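Local coordinates for ribonuclease H (Uncultured organism, PDB 4IBN), which probably cuts the RNA strand of RNA-DNA hybrids endonucleolytically, leaving 5'-phosphomonoester ends, with magnesium as cofactor, at residues R106-H109 and D110-Q113; N68-A71 and L72-V75. One frame throughout, in Å; residues are numbered along the deposited sequence.

Contact 1 of 2, residues R106-H109 and D110-Q113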
loop_
_atom_site.group_PDB
_atom_site.type_symbol
_atom_site.label_atom_id
_atom_site.label_comp_id
_atom_site.label_asym_id
_atom_site.label_seq_id
_atom_site.Cartn_x
_atom_site.Cartn_y
_atom_site.Cartn_z
ATOM N N ARG A 106 13.589 -6.621 -3.342
ATOM C CA ARG A 106 14.888 -7.130 -2.955
ATOM C C ARG A 106 14.964 -7.823 -1.619
ATOM O O ARG A 106 15.300 -8.929 -1.541
ATOM C CB ARG A 106 15.919 -6.020 -2.957
ATOM C CG ARG A 106 16.186 -5.432 -4.246
ATOM C CD ARG A 106 17.195 -4.300 -4.162
ATOM N NE ARG A 106 17.396 -3.713 -5.458
ATOM C CZ ARG A 106 18.457 -3.941 -6.203
ATOM N NH1 ARG A 106 19.434 -4.701 -5.757
ATOM N NH2 ARG A 106 18.547 -3.376 -7.387
ATOM N N TRP A 107 14.676 -7.116 -0.554
ATOM C CA TRP A 107 14.996 -7.626 0.756
ATOM C C TRP A 107 14.290 -8.931 1.154
ATOM O O TRP A 107 14.875 -9.715 1.793
ATOM C CB TRP A 107 14.788 -6.562 1.819
ATOM C CG TRP A 107 15.370 -5.238 1.565
ATOM C CD1 TRP A 107 16.398 -4.925 0.783
ATOM C CD2 TRP A 107 14.936 -4.033 2.146
ATOM N NE1 TRP A 107 16.630 -3.586 0.815
ATOM C CE2 TRP A 107 15.729 -3.019 1.662
ATOM C CE3 TRP A 107 13.947 -3.720 3.040
ATOM C CZ2 TRP A 107 15.585 -1.714 2.063
ATOM C CZ3 TRP A 107 13.778 -2.386 3.409
ATOM C CH2 TRP A 107 14.598 -1.424 2.925
ATOM N N VAL A 108 13.039 -9.131 0.754
ATOM C CA VAL A 108 12.305 -10.301 1.166
ATOM C C VAL A 108 13.016 -11.517 0.637
ATOM O O VAL A 108 13.011 -12.534 1.209
ATOM C CB VAL A 108 10.856 -10.338 0.695
ATOM C CG1 VAL A 108 10.039 -9.431 1.499
ATOM C CG2 VAL A 108 10.766 -10.018 -0.711
ATOM N N HIS A 109 13.588 -11.361 -0.525
ATOM C CA HIS A 109 14.346 -12.429 -1.101
ATOM C C HIS A 109 15.569 -12.724 -0.243
ATOM O O HIS A 109 15.905 -13.828 -0.072
ATOM C CB HIS A 109 14.726 -12.114 -2.553
ATOM C CG HIS A 109 13.556 -11.914 -3.462
ATOM N ND1 HIS A 109 12.687 -12.916 -3.792
ATOM C CD2 HIS A 109 13.123 -10.823 -4.120
ATOM C CE1 HIS A 109 11.766 -12.454 -4.601
ATOM N NE2 HIS A 109 11.999 -11.179 -4.806
ATOM N N ASP A 110 16.244 -11.711 0.245
ATOM C CA ASP A 110 17.369 -11.926 1.130
ATOM C C ASP A 110 16.938 -12.578 2.423
ATOM O O ASP A 110 17.580 -13.453 2.903
ATOM C CB ASP A 110 18.056 -10.615 1.480
ATOM C CG ASP A 110 18.731 -9.957 0.297
ATOM O OD1 ASP A 110 19.119 -10.658 -0.628
ATOM O OD2 ASP A 110 18.862 -8.727 0.298
ATOM N N TRP A 111 15.850 -12.117 3.000
ATOM C CA TRP A 111 15.385 -12.668 4.237
ATOM C C TRP A 111 14.998 -14.138 4.094
ATOM O O TRP A 111 15.295 -14.925 4.925
ATOM C CB TRP A 111 14.206 -11.848 4.780
ATOM C CG TRP A 111 14.612 -10.517 5.214
ATOM C CD1 TRP A 111 15.754 -10.203 5.774
ATOM C CD2 TRP A 111 13.850 -9.300 5.149
ATOM N NE1 TRP A 111 15.801 -8.863 6.056
ATOM C CE2 TRP A 111 14.628 -8.293 5.669
ATOM C CE3 TRP A 111 12.597 -8.976 4.688
ATOM C CZ2 TRP A 111 14.172 -6.975 5.764
ATOM C CZ3 TRP A 111 12.188 -7.698 4.741
ATOM C CH2 TRP A 111 12.943 -6.719 5.287
ATOM N N ALA A 112 14.313 -14.473 3.029
ATOM C CA ALA A 112 13.926 -15.839 2.784
ATOM C C ALA A 112 15.144 -16.720 2.616
ATOM O O ALA A 112 15.192 -17.817 3.054
ATOM C CB ALA A 112 13.052 -15.943 1.591
ATOM N N GLN A 113 16.132 -16.174 1.973
ATOM C CA GLN A 113 17.340 -16.894 1.711
ATOM C C GLN A 113 17.978 -17.284 3.039
ATOM O O GLN A 113 18.531 -18.326 3.175
ATOM C CB GLN A 113 18.275 -16.051 0.878
ATOM C CG GLN A 113 19.381 -16.789 0.289
ATOM C CD GLN A 113 20.212 -15.903 -0.582
ATOM O OE1 GLN A 113 20.538 -14.821 -0.207
ATOM N NE2 GLN A 113 20.549 -16.374 -1.755
#

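Contact 2 of 2, residues N68-A71 and L72-V75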
loop_
_atom_site.group_PDB
_atom_site.type_symbol
_atom_site.label_atom_id
_atom_site.label_comp_id
_atom_site.label_asym_id
_atom_site.label_seq_id
_atom_site.Cartn_x
_atom_site.Cartn_y
_atom_site.Cartn_z
ATOM N N ASN A 68 7.305 2.178 9.828
ATOM C CA ASN A 68 7.544 0.927 9.145
ATOM C C ASN A 68 6.414 -0.049 9.321
ATOM O O ASN A 68 6.095 -0.753 8.425
ATOM C CB ASN A 68 8.844 0.284 9.563
ATOM C CG ASN A 68 10.070 0.986 9.004
ATOM O OD1 ASN A 68 9.978 1.855 8.218
ATOM N ND2 ASN A 68 11.208 0.562 9.428
ATOM N N ARG A 69 5.865 -0.114 10.514
ATOM C CA ARG A 69 4.765 -1.015 10.705
ATOM C C ARG A 69 3.562 -0.590 9.849
ATOM O O ARG A 69 2.951 -1.372 9.202
ATOM C CB ARG A 69 4.317 -1.024 12.170
ATOM C CG ARG A 69 4.966 -2.017 13.098
ATOM C CD ARG A 69 4.148 -2.189 14.468
ATOM N NE ARG A 69 2.769 -2.615 14.304
ATOM C CZ ARG A 69 2.391 -3.863 14.139
ATOM N NH1 ARG A 69 3.296 -4.791 14.126
ATOM N NH2 ARG A 69 1.143 -4.177 13.968
ATOM N N MET A 70 3.239 0.681 9.890
ATOM C CA MET A 70 2.115 1.175 9.136
ATOM C C MET A 70 2.293 1.030 7.593
ATOM O O MET A 70 1.365 0.808 6.876
ATOM C CB MET A 70 1.702 2.590 9.587
ATOM C CG MET A 70 1.292 2.667 11.018
ATOM S SD MET A 70 0.133 1.349 11.556
ATOM C CE MET A 70 -1.300 1.776 10.694
ATOM N N ALA A 71 3.508 1.191 7.139
ATOM C CA ALA A 71 3.774 0.995 5.749
ATOM C C ALA A 71 3.452 -0.456 5.384
ATOM O O ALA A 71 2.846 -0.695 4.406
ATOM C CB ALA A 71 5.179 1.319 5.442
ATOM N N LEU A 72 3.863 -1.382 6.227
ATOM C CA LEU A 72 3.541 -2.781 5.981
ATOM C C LEU A 72 2.032 -3.059 6.023
ATOM O O LEU A 72 1.529 -3.779 5.232
ATOM C CB LEU A 72 4.363 -3.726 6.859
ATOM C CG LEU A 72 5.800 -3.907 6.458
ATOM C CD1 LEU A 72 6.633 -4.418 7.606
ATOM C CD2 LEU A 72 5.856 -4.809 5.302
ATOM N N ARG A 73 1.330 -2.436 6.946
ATOM C CA ARG A 73 -0.108 -2.584 6.997
ATOM C C ARG A 73 -0.794 -2.048 5.758
ATOM O O ARG A 73 -1.809 -2.551 5.371
ATOM C CB ARG A 73 -0.701 -1.994 8.264
ATOM C CG ARG A 73 -0.036 -2.567 9.462
ATOM C CD ARG A 73 -0.916 -2.869 10.623
ATOM N NE ARG A 73 -2.226 -3.360 10.270
ATOM C CZ ARG A 73 -3.268 -3.143 11.034
ATOM N NH1 ARG A 73 -3.096 -2.491 12.148
ATOM N NH2 ARG A 73 -4.467 -3.579 10.722
ATOM N N SER A 74 -0.219 -1.017 5.157
ATOM C CA SER A 74 -0.803 -0.485 3.955
ATOM C C SER A 74 -0.801 -1.547 2.882
ATOM O O SER A 74 -1.717 -1.665 2.139
ATOM C CB SER A 74 -0.119 0.815 3.496
ATOM O OG SER A 74 1.073 0.641 2.792
ATOM N N VAL A 75 0.268 -2.294 2.806
ATOM C CA VAL A 75 0.288 -3.395 1.863
ATOM C C VAL A 75 -0.692 -4.492 2.232
ATOM O O VAL A 75 -1.457 -4.931 1.442
ATOM C CB VAL A 75 1.656 -4.043 1.822
ATOM C CG1 VAL A 75 1.661 -5.251 0.876
ATOM C CG2 VAL A 75 2.650 -3.085 1.376
#

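Contact 1 of 2, residues R106-H109 and D110-Q113
W107 and W111 stand one turn apart on helix 98-113, where W111 N donates to W107 O at 2.9 Å and the same i to i+4 pattern repeats from A112 N to V108 O and from Q113 N to H109 O; the preceding bond, from D110 N to R106 O, is weak. The two indoles run alongside each other and point the same way. The edge of W107 is turned toward the face of W111 in an offset edge-to-face pair, with planes at 62° and the W107 five-membered ring centroid 5.9 Å from the W111 six-membered ring centroid. W111 has CG anti to its carbonyl carbon (chi1 -68°), which swings the indole back along the helix over W107. There W107 CB makes a CH-pi contact with the W111 six-membered ring, 3.9 Å from its centroid and almost on the ring normal. W107 O lies over a face of the W111 indole too, 3.3 Å above its plane, while still accepting the bond from W111 N. V108 CG1 adds a looser apolar touch at 4.1 Å to W111 CE3. Beyond this turn, the W111 ring meets W129 of helix 126-136, V108 packs on W129 and V133, and A112 rests against P212 of a loop.

Contact 2 of 2, residues N68-A71 and L72-V75
S74 puts OG between its backbone N and carbonyl carbon (chi1 81°), which turns the hydroxyl back to donate a 2.7 Å bond from S74 OG to A71 O, tilted 16° from the carbonyl plane; R73, bent at chi2 and chi3, runs alongside R69. A71 O also receives weak bonds from S74 N and, at 3.4 Å, from V75 N, so the buried serine hydroxyl is its shortest partner here. Replaced by an alanine, S74 would lose the hydroxyl, and A71 O would probably be left to the two weak backbone bonds among the donors of this turn. R73 CG passes 3.2 Å from R69 O, which takes a bond from R73 N in the carbonyl plane. R69 NH2 lies 4.1 Å from R73 CD, the guanidinium planes 57° apart. Both arginines form salt bridges to E62 OE2, a shared carboxylate that probably offsets their like charges. L72 packs on I100 of helix 98-113 and on L128, W129 and A132 of helix 126-136; S74 instead faces the sheet, touching A21 of strand 16-25. A71, which touches E23 of that strand, takes the glutamate place of the NNRMEL motif usual in type 1 RNases H, consistent with this enzyme's type 2 active-site motif.

Overall arrangement
Contact 2 comes first along the chain, on helix 67-82, and contact 1 follows on helix 98-113, with strand 90-95 between the two helices. Their centres are about 18 Å apart and their nearest atoms about 7 Å, so they do not touch. Helix 126-136 links them through W129, a neighbour of both, and helix 98-113 itself packs on contact 2 through I100, which meets A71 and V75 as well as L72. Contact 2 is buried between the mixed sheet and these helices, its centre about 7 Å from the centre of the chain. Contact 1 lies at the surface, about 19 Å from that centre. Together they trace the helical layer of a single RNase H domain from the sheet outward.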